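Local structure of proton-dependent oligopeptide transporter family protein (Xanthomonas campestris, 6EI3) at residues 382-385 with 386-390; 122-125 with 126-129; 352-356 with 357-361; 35-39 with 40-44. The protein probably carries small peptides across the bacterial inner membrane, coupling their uptake to the movement of protons, as other members of the POT family do. One frame throughout, in Å; residues are numbered along the deposited sequence.

Interaction 1. Residues 382-385 with 386-390; sequences GAIQ and VAMDG. With 78M ((2S)-2,3-dihydroxypropyl(7Z)-pentadec-7-enoate), chain F.
Gln385 and Asp389 form a side-chain pair one turn apart at the close of helix 363-389, a long helix of this transporter of the major facilitator superfamily. The contact is local, running along the last two turns of an alpha helix, and it illustrates how a helix end can serve lipid on one side and polar neighbours on another. The amides of Val386, Ala387, Met388 and Asp389 each donate to the carbonyl four residues back; the last of these bonds, Asp389 N to Gln385 O, measures 2.8 Å, and Gly390 then leaves the helix. On the lipid-facing side, a monoacylglycerol lies against the helix: Ala383 CB comes within 3.8 Å of its C4 on the acyl chain, while Ala387 CB is 3.8 Å from C20 in the glycerol head. The branches of Ile384 part company, CG1 approaching lipid C2 at 3.9 Å whereas CG2, anti to the backbone N, reaches Met388 SD at 3.9 Å. A second lipid molecule touches Ala383 and Val386. The polar ends are tied outward as well, Gln385 OE1 accepting from Gln316 and Asp389 OD2 meeting Ser470. Within the pair, Gln385 NE2 donates to Asp389 OD1 at 3.0 Å with an N-H...O angle of 165°; the acceptor lies in the amide plane, but OD1 is met from above its own carboxylate plane, 37° out of it.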
loop_
_atom_site.group_PDB
_atom_site.type_symbol
_atom_site.label_atom_id
_atom_site.label_comp_id
_atom_site.label_asym_id
_atom_site.label_seq_id
_atom_site.Cartn_x
_atom_site.Cartn_y
_atom_site.Cartn_z
ATOM N N GLY A 382 16.250 12.972 8.089
ATOM C CA GLY A 382 16.174 14.087 9.021
ATOM C C GLY A 382 17.514 14.779 9.199
ATOM O O GLY A 382 17.577 16.014 9.209
ATOM N N ALA A 383 18.599 13.977 9.311
ATOM C CA ALA A 383 19.974 14.476 9.460
ATOM C C ALA A 383 20.402 15.236 8.191
ATOM O O ALA A 383 21.075 16.261 8.281
ATOM C CB ALA A 383 20.923 13.320 9.755
ATOM N N ILE A 384 19.937 14.778 7.018
ATOM C CA ILE A 384 20.196 15.459 5.758
ATOM C C ILE A 384 19.469 16.815 5.775
ATOM O O ILE A 384 20.074 17.843 5.444
ATOM C CB ILE A 384 19.812 14.575 4.558
ATOM C CG1 ILE A 384 20.867 13.465 4.351
ATOM C CG2 ILE A 384 19.612 15.423 3.284
ATOM C CD1 ILE A 384 20.298 12.196 3.663
ATOM N N GLN A 385 18.203 16.819 6.225
ATOM C CA GLN A 385 17.408 18.037 6.326
ATOM C C GLN A 385 18.049 19.042 7.267
ATOM O O GLN A 385 18.073 20.209 6.924
ATOM C CB GLN A 385 15.967 17.739 6.783
ATOM C CG GLN A 385 14.987 18.908 6.580
ATOM C CD GLN A 385 14.852 19.321 5.129
ATOM O OE1 GLN A 385 14.645 18.493 4.244
ATOM N NE2 GLN A 385 15.011 20.612 4.849
ATOM N N VAL A 386 18.555 18.594 8.444
ATOM C CA VAL A 386 19.202 19.463 9.450
ATOM C C VAL A 386 20.455 20.135 8.847
ATOM O O VAL A 386 20.683 21.310 9.114
ATOM C CB VAL A 386 19.483 18.722 10.792
ATOM C CG1 VAL A 386 20.377 19.540 11.720
ATOM C CG2 VAL A 386 18.184 18.352 11.500
ATOM N N ALA A 387 21.229 19.401 8.008
ATOM C CA ALA A 387 22.405 19.950 7.319
ATOM C C ALA A 387 21.943 21.017 6.320
ATOM O O ALA A 387 22.507 22.105 6.300
ATOM C CB ALA A 387 23.180 18.847 6.608
ATOM N N MET A 388 20.847 20.751 5.593
ATOM C CA MET A 388 20.247 21.685 4.623
ATOM C C MET A 388 19.726 22.948 5.333
ATOM O O MET A 388 20.016 24.058 4.887
ATOM C CB MET A 388 19.106 21.008 3.831
ATOM C CG MET A 388 19.577 20.079 2.705
ATOM S SD MET A 388 18.271 18.938 2.125
ATOM C CE MET A 388 17.248 20.040 1.227
ATOM N N ASP A 389 18.994 22.777 6.455
ATOM C CA ASP A 389 18.441 23.885 7.237
ATOM C C ASP A 389 19.533 24.827 7.789
ATOM O O ASP A 389 19.294 26.025 7.905
ATOM C CB ASP A 389 17.513 23.364 8.356
ATOM C CG ASP A 389 16.286 22.586 7.874
ATOM O OD1 ASP A 389 15.834 22.824 6.730
ATOM O OD2 ASP A 389 15.766 21.760 8.650
ATOM N N GLY A 390 20.710 24.274 8.092
ATOM C CA GLY A 390 21.866 25.008 8.606
ATOM C C GLY A 390 22.718 25.696 7.543
ATOM O O GLY A 390 23.820 26.164 7.840
HETATM O O21 78M F . 27.751 18.225 5.376
HETATM C C20 78M F . 26.758 17.612 6.186
HETATM C C18 78M F . 27.271 16.315 6.767
HETATM O O19 78M F . 27.566 15.381 5.726
HETATM C C17 78M F . 26.347 15.718 7.807
HETATM O O2 78M F . 25.229 15.055 7.166
HETATM C C1 78M F . 25.250 13.717 7.101
HETATM O O1 78M F . 26.243 13.052 7.259
HETATM C C2 78M F . 23.883 13.160 6.824
HETATM C C3 78M F . 23.857 11.642 6.660
HETATM C C4 78M F . 22.961 10.936 7.662
HETATM C C5 78M F . 23.672 10.336 8.865
HETATM C C6 78M F . 22.715 9.790 9.926
HETATM C C7 78M F . 22.845 8.318 10.155
HETATM C C8 78M F . 22.199 7.359 9.512
HETATM C C9 78M F . 22.327 5.883 9.738
HETATM C C10 78M F . 23.698 5.312 9.356
HETATM C C11 78M F . 24.039 3.991 10.034
HETATM C C12 78M F . 23.506 2.751 9.334
HETATM C C13 78M F . 23.588 1.491 10.177
HETATM C C15 78M F . 23.234 -1.001 10.325
HETATM C C14 78M F . 23.161 0.229 9.449
#

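Interaction 2. Residues 122-125 with 126-129; sequences ASFM and VDQF
Gln128 folds back on Phe124, and hydrogen bonding comes first in this local contact. Gln128 NE2 donates to Phe124 O over 2.9 Å in a nearly straight bond, with the oxygen in the plane of the amide. The backbone N of Gln128 turns instead to Met125 O, 3.1 Å away and reached from 60° above the carbonyl plane, and Phe129 N likewise bonds to Val126 O three residues back. Earlier amides keep the longer spacing, Val126 N to Ala122 O and Asp127 N to Ser123 O. The tightening comes toward the end of helix 121-127, a short helix of the major facilitator fold, where the glutamine side chain supplies the donor for a carbonyl that its own backbone N has passed over. Gln128 OE1 accepts from Val194 N and Gln3, and Asp127 OD2 forms a salt bridge with Lys75.

Contacts with aromatic rings are of two sorts. Gln128 NE2 sits 3.6 Å above the plane of the Phe124 ring, over its centre, with ring and amide planes 47° apart; the same ring packs edge-to-face with Tyr193. Met125 and Phe129 make a Met-aromatic contact at the ring edge: SD is 3.7 Å from Phe129 CE1 and 81° off the ring normal. With CG anti to the backbone N, the bend at chi2 brings the sulfur there, and Met125 O meets the same edge, 3.6 Å from Phe129 CD1.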
loop_
_atom_site.group_PDB
_atom_site.type_symbol
_atom_site.label_atom_id
_atom_site.label_comp_id
_atom_site.label_asym_id
_atom_site.label_seq_id
_atom_site.Cartn_x
_atom_site.Cartn_y
_atom_site.Cartn_z
ATOM N N ALA A 122 -3.803 -10.801 -10.829
ATOM C CA ALA A 122 -3.053 -12.003 -10.476
ATOM C C ALA A 122 -3.911 -13.240 -10.404
ATOM O O ALA A 122 -3.520 -14.270 -10.934
ATOM C CB ALA A 122 -2.294 -11.802 -9.172
ATOM N N SER A 123 -5.092 -13.136 -9.783
ATOM C CA SER A 123 -6.061 -14.237 -9.647
ATOM C C SER A 123 -6.577 -14.692 -11.029
ATOM O O SER A 123 -6.697 -15.891 -11.270
ATOM C CB SER A 123 -7.231 -13.782 -8.778
ATOM O OG SER A 123 -8.110 -14.873 -8.575
ATOM N N PHE A 124 -6.877 -13.729 -11.939
ATOM C CA PHE A 124 -7.341 -14.046 -13.307
ATOM C C PHE A 124 -6.234 -14.730 -14.097
ATOM O O PHE A 124 -6.512 -15.575 -14.941
ATOM C CB PHE A 124 -7.804 -12.769 -14.030
ATOM C CG PHE A 124 -8.454 -12.981 -15.381
ATOM C CD1 PHE A 124 -9.687 -13.617 -15.486
ATOM C CD2 PHE A 124 -7.888 -12.443 -16.532
ATOM C CE1 PHE A 124 -10.310 -13.775 -16.727
ATOM C CE2 PHE A 124 -8.493 -12.628 -17.778
ATOM C CZ PHE A 124 -9.714 -13.264 -17.862
ATOM N N MET A 125 -4.974 -14.346 -13.841
ATOM C CA MET A 125 -3.828 -14.977 -14.512
ATOM C C MET A 125 -3.749 -16.472 -14.109
ATOM O O MET A 125 -3.545 -17.319 -14.972
ATOM C CB MET A 125 -2.520 -14.248 -14.138
ATOM C CG MET A 125 -1.286 -14.840 -14.825
ATOM S SD MET A 125 -0.565 -16.210 -13.874
ATOM C CE MET A 125 0.235 -15.274 -12.507
ATOM N N VAL A 126 -3.830 -16.775 -12.794
ATOM C CA VAL A 126 -3.756 -18.162 -12.286
ATOM C C VAL A 126 -4.887 -19.031 -12.917
ATOM O O VAL A 126 -4.632 -20.173 -13.294
ATOM C CB VAL A 126 -3.743 -18.225 -10.731
ATOM C CG1 VAL A 126 -3.670 -19.668 -10.222
ATOM C CG2 VAL A 126 -2.594 -17.408 -10.154
ATOM N N ASP A 127 -6.100 -18.447 -13.100
ATOM C CA ASP A 127 -7.274 -19.096 -13.729
ATOM C C ASP A 127 -6.969 -19.618 -15.138
ATOM O O ASP A 127 -7.647 -20.519 -15.592
ATOM C CB ASP A 127 -8.447 -18.091 -13.865
ATOM C CG ASP A 127 -9.152 -17.704 -12.579
ATOM O OD1 ASP A 127 -8.863 -18.324 -11.529
ATOM O OD2 ASP A 127 -9.994 -16.770 -12.619
ATOM N N GLN A 128 -5.991 -19.027 -15.841
ATOM C CA GLN A 128 -5.655 -19.420 -17.215
ATOM C C GLN A 128 -4.972 -20.775 -17.318
ATOM O O GLN A 128 -4.925 -21.336 -18.410
ATOM C CB GLN A 128 -4.836 -18.334 -17.924
ATOM C CG GLN A 128 -5.484 -16.934 -17.880
ATOM C CD GLN A 128 -6.944 -16.964 -18.264
ATOM O OE1 GLN A 128 -7.314 -17.468 -19.325
ATOM N NE2 GLN A 128 -7.813 -16.481 -17.375
ATOM N N PHE A 129 -4.465 -21.305 -16.183
ATOM C CA PHE A 129 -3.800 -22.611 -16.088
ATOM C C PHE A 129 -4.797 -23.671 -15.623
ATOM O O PHE A 129 -5.517 -23.439 -14.647
ATOM C CB PHE A 129 -2.625 -22.538 -15.082
ATOM C CG PHE A 129 -1.500 -21.637 -15.524
ATOM C CD1 PHE A 129 -1.507 -20.280 -15.211
ATOM C CD2 PHE A 129 -0.430 -22.141 -16.259
ATOM C CE1 PHE A 129 -0.471 -19.444 -15.625
ATOM C CE2 PHE A 129 0.612 -21.303 -16.673
ATOM C CZ PHE A 129 0.581 -19.958 -16.354
#

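Interaction 3. Residues 352-356 with 357-361; sequences PLLRR and LGWEP
Leu354 packs on Trp359 and Pro361 where helix 334-357 gives way to the loop before helix 363-389. Its CB lies 3.4 Å from Trp359 O. One bond out, CG meets Trp359 CE3 at 3.8 Å, leucine and indole lying side by side and pointing the same way. At the tip, CD2 lies beside the same part of the indole, 3.9 Å from Trp359 CZ3, and also reaches Pro361 CB at 4.1 Å. The backbone brings these groups together through a Schellman motif: Gly358 has positive phi (104°), and weak bonds run from Gly358 N to Arg355 O and from Trp359 N to Leu354 O. Alongside, Arg355 lays its CG 3.5 Å from Pro361 CD and crosses Glu360 obliquely. The salt bridge from Arg355 NE to Glu360 OE2 is long, 3.9 Å, whereas a water donates to the backbone Arg355 O and to Glu360 OE1, tying the carboxylate to the end of the helix. Trp359 itself touches a bound lipid and makes a cation-pi contact with Arg365. The chemistry implies a helix end joined to its loop by backbone bonds, apolar packing and a water bridge, the long salt bridge probably adding little.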
loop_
_atom_site.group_PDB
_atom_site.type_symbol
_atom_site.label_atom_id
_atom_site.label_comp_id
_atom_site.label_asym_id
_atom_site.label_seq_id
_atom_site.Cartn_x
_atom_site.Cartn_y
_atom_site.Cartn_z
ATOM N N PRO A 352 21.354 -16.959 4.579
ATOM C CA PRO A 352 22.226 -18.132 4.786
ATOM C C PRO A 352 23.367 -17.883 5.768
ATOM O O PRO A 352 23.629 -18.757 6.577
ATOM C CB PRO A 352 22.721 -18.453 3.377
ATOM C CG PRO A 352 21.624 -17.990 2.500
ATOM C CD PRO A 352 21.235 -16.672 3.131
ATOM N N LEU A 353 23.978 -16.675 5.766
ATOM C CA LEU A 353 25.042 -16.295 6.712
ATOM C C LEU A 353 24.509 -16.401 8.132
ATOM O O LEU A 353 25.011 -17.213 8.903
ATOM C CB LEU A 353 25.569 -14.866 6.442
ATOM C CG LEU A 353 26.611 -14.287 7.428
ATOM C CD1 LEU A 353 27.953 -15.063 7.381
ATOM C CD2 LEU A 353 26.855 -12.813 7.161
ATOM N N LEU A 354 23.442 -15.617 8.437
ATOM C CA LEU A 354 22.734 -15.528 9.718
ATOM C C LEU A 354 22.358 -16.912 10.269
ATOM O O LEU A 354 22.566 -17.151 11.454
ATOM C CB LEU A 354 21.480 -14.631 9.553
ATOM C CG LEU A 354 21.537 -13.160 10.028
ATOM C CD1 LEU A 354 22.892 -12.505 9.775
ATOM C CD2 LEU A 354 20.431 -12.332 9.377
ATOM N N ARG A 355 21.856 -17.824 9.395
ATOM C CA ARG A 355 21.487 -19.211 9.718
ATOM C C ARG A 355 22.707 -20.005 10.179
ATOM O O ARG A 355 22.618 -20.717 11.178
ATOM C CB ARG A 355 20.852 -19.912 8.505
ATOM C CG ARG A 355 19.407 -19.526 8.265
ATOM C CD ARG A 355 18.921 -19.961 6.907
ATOM N NE ARG A 355 17.700 -19.253 6.524
ATOM C CZ ARG A 355 17.309 -19.062 5.268
ATOM N NH1 ARG A 355 18.046 -19.511 4.259
ATOM N NH2 ARG A 355 16.185 -18.407 5.009
ATOM N N ARG A 356 23.846 -19.875 9.455
ATOM C CA ARG A 356 25.115 -20.553 9.771
ATOM C C ARG A 356 25.715 -20.017 11.066
ATOM O O ARG A 356 26.367 -20.773 11.785
ATOM C CB ARG A 356 26.143 -20.386 8.639
ATOM C CG ARG A 356 25.801 -21.127 7.351
ATOM C CD ARG A 356 26.982 -21.213 6.391
ATOM N NE ARG A 356 27.599 -19.908 6.135
ATOM C CZ ARG A 356 27.202 -19.046 5.204
ATOM N NH1 ARG A 356 26.181 -19.341 4.407
ATOM N NH2 ARG A 356 27.823 -17.888 5.057
ATOM N N LEU A 357 25.505 -18.711 11.347
ATOM C CA LEU A 357 26.008 -18.001 12.527
ATOM C C LEU A 357 25.194 -18.258 13.810
ATOM O O LEU A 357 25.658 -17.919 14.900
ATOM C CB LEU A 357 26.120 -16.493 12.232
ATOM C CG LEU A 357 27.540 -15.889 12.187
ATOM C CD1 LEU A 357 28.375 -16.471 11.036
ATOM C CD2 LEU A 357 27.473 -14.378 12.054
ATOM N N GLY A 358 24.012 -18.867 13.676
ATOM C CA GLY A 358 23.175 -19.198 14.824
ATOM C C GLY A 358 21.969 -18.316 15.083
ATOM O O GLY A 358 21.123 -18.683 15.904
ATOM N N TRP A 359 21.868 -17.152 14.404
ATOM C CA TRP A 359 20.719 -16.249 14.560
ATOM C C TRP A 359 19.763 -16.520 13.410
ATOM O O TRP A 359 19.988 -16.055 12.284
ATOM C CB TRP A 359 21.163 -14.777 14.619
ATOM C CG TRP A 359 20.124 -13.815 15.125
ATOM C CD1 TRP A 359 19.874 -13.488 16.428
ATOM C CD2 TRP A 359 19.281 -12.962 14.329
ATOM N NE1 TRP A 359 18.902 -12.509 16.492
ATOM C CE2 TRP A 359 18.530 -12.162 15.221
ATOM C CE3 TRP A 359 19.090 -12.793 12.945
ATOM C CZ2 TRP A 359 17.583 -11.229 14.772
ATOM C CZ3 TRP A 359 18.171 -11.853 12.502
ATOM C CH2 TRP A 359 17.409 -11.104 13.411
ATOM N N GLU A 360 18.727 -17.341 13.673
ATOM C CA GLU A 360 17.751 -17.718 12.649
ATOM C C GLU A 360 16.970 -16.487 12.161
ATOM O O GLU A 360 16.314 -15.839 12.972
ATOM C CB GLU A 360 16.784 -18.812 13.161
ATOM C CG GLU A 360 15.944 -19.462 12.065
ATOM C CD GLU A 360 16.680 -20.317 11.043
ATOM O OE1 GLU A 360 17.713 -20.932 11.398
ATOM O OE2 GLU A 360 16.200 -20.396 9.889
ATOM N N PRO A 361 17.027 -16.148 10.850
ATOM C CA PRO A 361 16.269 -14.985 10.369
ATOM C C PRO A 361 14.817 -15.365 10.104
ATOM O O PRO A 361 14.402 -15.481 8.941
ATOM C CB PRO A 361 17.037 -14.562 9.103
ATOM C CG PRO A 361 17.691 -15.823 8.609
ATOM C CD PRO A 361 17.750 -16.816 9.747
HETATM O O HOH W 1 20.244 -20.940 12.629
#

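Interaction 4. Residues 35-39 with 40-44; sequences LQEVG and APERD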
loop_
_atom_site.group_PDB
_atom_site.type_symbol
_atom_site.label_atom_id
_atom_site.label_comp_id
_atom_site.label_asym_id
_atom_site.label_seq_id
_atom_site.Cartn_x
_atom_site.Cartn_y
_atom_site.Cartn_z
ATOM N N LEU A 35 -2.808 23.988 -6.376
ATOM C CA LEU A 35 -2.780 24.044 -4.906
ATOM C C LEU A 35 -3.391 25.354 -4.454
ATOM O O LEU A 35 -3.112 26.394 -5.044
ATOM C CB LEU A 35 -1.352 23.859 -4.330
ATOM C CG LEU A 35 -0.593 22.567 -4.713
ATOM C CD1 LEU A 35 0.761 22.509 -4.039
ATOM C CD2 LEU A 35 -1.376 21.300 -4.328
ATOM N N GLN A 36 -4.260 25.312 -3.441
ATOM C CA GLN A 36 -4.902 26.545 -2.984
ATOM C C GLN A 36 -4.089 27.267 -1.904
ATOM O O GLN A 36 -4.298 28.452 -1.691
ATOM C CB GLN A 36 -6.363 26.303 -2.563
ATOM C CG GLN A 36 -6.577 25.395 -1.360
ATOM C CD GLN A 36 -7.934 24.717 -1.346
ATOM O OE1 GLN A 36 -8.155 23.770 -0.585
ATOM N NE2 GLN A 36 -8.863 25.152 -2.197
ATOM N N GLU A 37 -3.141 26.571 -1.253
ATOM C CA GLU A 37 -2.289 27.200 -0.234
ATOM C C GLU A 37 -1.267 28.149 -0.886
ATOM O O GLU A 37 -0.896 27.949 -2.046
ATOM C CB GLU A 37 -1.547 26.129 0.602
ATOM C CG GLU A 37 -2.446 25.261 1.466
ATOM C CD GLU A 37 -3.221 25.970 2.559
ATOM O OE1 GLU A 37 -2.762 27.029 3.050
ATOM O OE2 GLU A 37 -4.291 25.447 2.939
ATOM N N VAL A 38 -0.794 29.148 -0.137
ATOM C CA VAL A 38 0.188 30.099 -0.677
ATOM C C VAL A 38 1.577 29.974 -0.005
ATOM O O VAL A 38 2.587 30.205 -0.673
ATOM C CB VAL A 38 -0.308 31.570 -0.720
ATOM C CG1 VAL A 38 -1.487 31.722 -1.682
ATOM C CG2 VAL A 38 -0.655 32.109 0.666
ATOM N N GLY A 39 1.614 29.624 1.280
ATOM C CA GLY A 39 2.865 29.478 2.018
ATOM C C GLY A 39 3.584 28.193 1.648
ATOM O O GLY A 39 2.933 27.178 1.405
ATOM N N ALA A 40 4.925 28.218 1.598
ATOM C CA ALA A 40 5.721 27.056 1.215
ATOM C C ALA A 40 5.460 25.804 2.089
ATOM O O ALA A 40 5.151 24.771 1.488
ATOM C CB ALA A 40 7.207 27.402 1.156
ATOM N N PRO A 41 5.488 25.833 3.457
ATOM C CA PRO A 41 5.210 24.587 4.198
ATOM C C PRO A 41 3.762 24.103 4.071
ATOM O O PRO A 41 3.538 22.892 4.093
ATOM C CB PRO A 41 5.606 24.914 5.648
ATOM C CG PRO A 41 5.613 26.360 5.737
ATOM C CD PRO A 41 5.847 26.936 4.382
ATOM N N GLU A 42 2.802 25.037 3.889
ATOM C CA GLU A 42 1.372 24.737 3.703
ATOM C C GLU A 42 1.146 24.057 2.344
ATOM O O GLU A 42 0.313 23.156 2.233
ATOM C CB GLU A 42 0.518 26.026 3.800
ATOM C CG GLU A 42 0.494 26.661 5.192
ATOM C CD GLU A 42 1.505 27.771 5.429
ATOM O OE1 GLU A 42 2.632 27.696 4.886
ATOM O OE2 GLU A 42 1.164 28.727 6.161
ATOM N N ARG A 43 1.892 24.494 1.314
ATOM C CA ARG A 43 1.808 23.899 -0.020
ATOM C C ARG A 43 2.438 22.496 -0.007
ATOM O O ARG A 43 1.924 21.605 -0.680
ATOM C CB ARG A 43 2.440 24.796 -1.089
ATOM C CG ARG A 43 1.689 26.112 -1.294
ATOM C CD ARG A 43 2.387 27.029 -2.286
ATOM N NE ARG A 43 2.636 26.379 -3.583
ATOM C CZ ARG A 43 1.775 26.359 -4.595
ATOM N NH1 ARG A 43 0.600 26.968 -4.489
ATOM N NH2 ARG A 43 2.093 25.751 -5.731
ATOM N N ASP A 44 3.519 22.289 0.789
ATOM C CA ASP A 44 4.137 20.962 0.938
ATOM C C ASP A 44 3.113 20.006 1.545
ATOM O O ASP A 44 2.981 18.877 1.082
ATOM C CB ASP A 44 5.371 21.006 1.867
ATOM C CG ASP A 44 6.609 21.636 1.280
ATOM O OD1 ASP A 44 6.651 21.825 0.050
ATOM O OD2 ASP A 44 7.543 21.946 2.059
HETATM O O HOH W 2 -1.025 26.749 -6.724
#
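Arg43 lies across Leu35 with its guanidinium turned so that one face meets the leucine and its edge meets the backbone. Leu35 CB approaches NH1 of Arg43 at 3.7 Å, and Leu35 CD1 comes over the rim of the group, 3.9 Å from Arg43 NH2. At the edge, Arg43 NH1 donates to Glu37 O over 3.0 Å, nearly in the guanidinium plane and with the donor close to the line of the C=O. A bend at chi3 (55°) swings the group back over the loop to make this possible. The same NH1 donates to a water 2.8 Å away, which in turn donates to Leu35 O, while NH2 bonds to the carbonyls of Ile30 and Ser32. This cation is thus gripped by several main-chain oxygens and a water, which together would fix its rotation.

The two glutamates meet differently. Glu37 and Glu42 cross at about a right angle, yet their carboxylate planes are only 11° apart; Glu37 OE1 touches Glu42 CB at 3.5 Å rather than the other carboxylate. Their charged ends probably repel mildly. Glu42, bent at chi2, brings OE1 over to Gly39 CA, 3.4 Å away. The backbone N atoms of Gln36 and Glu37 donate to Glu46, further along helix 40-60.

Arg43 N closes the first turn by donating to Gly39 O at 2.9 Å. The whole is a loop wrapped onto the start of helix 40-60, with Gly39 at the N-cap and an arginine of the first turn reaching back to bind loop carbonyls.

How the interactions relate
Three of the four contacts lie at helix ends and interaction 4 at a helix start, and none touches another. Interactions 1 and 3 belong together along the chain: the loop that ends interaction 3 leads into helix 363-389, and interaction 1 sits in the last two turns of that helix. The centres of interactions 1 and 3 are about 37 Å apart. Interaction 4 lies on the same side of the chain's centre as interaction 1, with nearest atoms about 8 Å apart, whereas interaction 2 is on the opposite side, its centre about 48 Å from that of interaction 1. Bound monoacylglycerols touch residues of interactions 1, 3 and 4; in interaction 2 the side chain of Phe124 stays about 9 Å from one.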